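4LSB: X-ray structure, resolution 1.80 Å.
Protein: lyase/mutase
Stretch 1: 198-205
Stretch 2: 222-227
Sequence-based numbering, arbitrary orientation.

Stretch 1 198-205: ITDADEIA
Stretch 2 222-227: QGGLLS

Stretch 1 approaches its helix through a short loop and then enters it. Ile198 (phi/psi -75/113), Thr199 (-120/-17) and Asp200 (-76/134) are irregular; from Ala201 through Ala205 phi stays between -66 and -58 and psi between -47 and -35, and the helix continues beyond the stretch. Its first turn is marked by backbone hydrogen bonds from Ile204 N to Asp200 O (2.8 Å) and from Ala205 N to Ala201 O (3.0 Å). Stretch 2 has no regular helix or strand. Gln222 (-138/-151) is extended, Gly223 adopts 23/-148, Gly224 follows at -90/172, and Leu225 (-110/141), Leu226 (-128/153) and Ser227 (-84/164) are again extended. The register sets Thr199 CA 6.1 Å from Gly223 CA and Ala201 CA 8.0 Å from Leu226 CA, so both chains advance in the same sense. No hydrogen bond joins them; the contact is van der Waals packing that buries 212 Å², both sides summed.

Asp200 serves the helix rather than the interface. Its CA-to-CB bond points away from stretch 2, and with chi1 at 172° (t) and chi2 at 85° its carboxylate caps the helix: Asp200 OD2 accepts from Glu203 N at 2.9 Å, with an N-H...O angle of 155°. A short acidic side chain suits this position because it can fold back onto an amide left without a backbone partner in the first turn. Ser227 (chi1 67°, p) is likewise an N-cap, bonding a backbone N just past stretch 2.

The CA-to-CB bond of Thr199 (chi1 48°, p) points toward stretch 2, and the residue packs on the glycines. Thr199 OG1 lies 4.2 Å from Gly223 CA, and Thr199 CB lies 4.3 Å from Gly224 N. Glycine fits at 223 because an ideal CB there would sit 2.7 Å from Thr199 OG1, a clash; at Gly224 there would be room for one.

Leu226 is the common partner in the apolar pairs. Its CA-to-CB bond points toward stretch 1, and the rotamer (chi1 -67°, m; chi2 169°, t) brings Leu226 CD1 to 3.9 Å from Thr199 O, 4.3 Å from Ala201 CB and 3.9 Å from Ile204 CD1. Ala201, whose CA-to-CB bond runs sideways, adds a small methyl, while buried Ile204 (chi1 -70°, m; chi2 165°, t) reaches the same leucine methyl from the next turn of the helix. The CA-to-CB bond of Leu225 (chi1 -76°, m; chi2 173°, t) points away, as expected of a neighbour in an extended segment.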

# COMPACT_ATOMS: atom_id res chain seq x y z
N ILE B 198 23.71 9.87 9.34
CA ILE B 198 25.05 10.07 8.80
C ILE B 198 25.07 9.81 7.28
O ILE B 198 24.86 8.69 6.80
CB ILE B 198 26.10 9.20 9.49
CG1 ILE B 198 26.00 9.33 11.00
CG2 ILE B 198 27.50 9.60 9.03
CD1 ILE B 198 27.20 8.78 11.72
N THR B 199 25.30 10.88 6.52
CA THR B 199 25.22 10.84 5.07
C THR B 199 26.53 11.22 4.38
O THR B 199 26.69 10.94 3.21
CB THR B 199 24.10 11.80 4.53
OG1 THR B 199 24.24 13.07 5.16
CG2 THR B 199 22.70 11.27 4.86
N ASP B 200 27.44 11.86 5.12
CA ASP B 200 28.68 12.37 4.53
C ASP B 200 29.64 11.20 4.29
O ASP B 200 29.82 10.33 5.15
CB ASP B 200 29.29 13.45 5.43
CG ASP B 200 30.64 13.86 4.98
OD1 ASP B 200 30.69 14.73 4.11
OD2 ASP B 200 31.64 13.29 5.45
N ALA B 201 30.22 11.16 3.10
CA ALA B 201 31.07 10.02 2.73
C ALA B 201 32.22 9.84 3.72
O ALA B 201 32.54 8.71 4.09
CB ALA B 201 31.61 10.17 1.32
N ASP B 202 32.87 10.94 4.07
CA ASP B 202 34.02 10.88 4.99
C ASP B 202 33.58 10.43 6.37
O ASP B 202 34.31 9.69 7.01
CB ASP B 202 34.72 12.25 5.12
CG ASP B 202 35.50 12.65 3.85
OD1 ASP B 202 35.84 11.77 3.02
OD2 ASP B 202 35.82 13.85 3.73
N GLU B 203 32.42 10.90 6.83
CA GLU B 203 31.87 10.45 8.13
C GLU B 203 31.54 8.94 8.10
O GLU B 203 31.89 8.18 9.01
CB GLU B 203 30.65 11.28 8.53
CG GLU B 203 30.99 12.75 8.86
CD GLU B 203 29.96 13.46 9.74
OE1 GLU B 203 28.83 12.99 9.87
OE2 GLU B 203 30.29 14.53 10.32
N ILE B 204 30.91 8.49 7.02
CA ILE B 204 30.62 7.05 6.85
C ILE B 204 31.87 6.18 6.85
O ILE B 204 31.94 5.12 7.51
CB ILE B 204 29.84 6.81 5.53
CG1 ILE B 204 28.43 7.36 5.60
CG2 ILE B 204 29.76 5.34 5.19
CD1 ILE B 204 27.75 7.47 4.28
N ALA B 205 32.89 6.57 6.11
CA ALA B 205 34.12 5.78 6.09
C ALA B 205 34.78 5.66 7.46
O ALA B 205 35.38 4.66 7.79
CB ALA B 205 35.10 6.35 5.10
N GLN B 222 17.53 11.69 4.63
CA GLN B 222 17.85 13.12 4.69
C GLN B 222 18.87 13.40 3.60
O GLN B 222 18.83 12.73 2.56
CB GLN B 222 18.39 13.50 6.08
N GLY B 223 19.72 14.41 3.84
CA GLY B 223 20.95 14.73 3.08
C GLY B 223 21.16 14.28 1.63
O GLY B 223 20.22 14.18 0.84
N GLY B 224 22.42 14.02 1.30
CA GLY B 224 22.80 13.65 -0.07
C GLY B 224 22.77 12.16 -0.36
O GLY B 224 22.59 11.32 0.55
N LEU B 225 22.95 11.83 -1.63
CA LEU B 225 22.83 10.46 -2.12
C LEU B 225 24.18 9.90 -2.52
O LEU B 225 25.01 10.60 -3.12
CB LEU B 225 21.91 10.40 -3.34
CG LEU B 225 20.45 10.52 -3.01
CD1 LEU B 225 19.73 10.62 -4.32
CD2 LEU B 225 19.97 9.36 -2.12
N LEU B 226 24.38 8.63 -2.20
CA LEU B 226 25.52 7.88 -2.67
C LEU B 226 25.03 6.57 -3.34
O LEU B 226 23.92 6.10 -3.05
CB LEU B 226 26.44 7.57 -1.48
CG LEU B 226 27.11 8.80 -0.87
CD1 LEU B 226 27.78 8.40 0.45
CD2 LEU B 226 28.09 9.49 -1.81
N SER B 227 25.80 6.04 -4.28
CA SER B 227 25.42 4.84 -4.94
C SER B 227 25.88 3.68 -4.07
O SER B 227 26.70 3.82 -3.18
CB SER B 227 26.04 4.71 -6.32
OG SER B 227 27.44 4.58 -6.21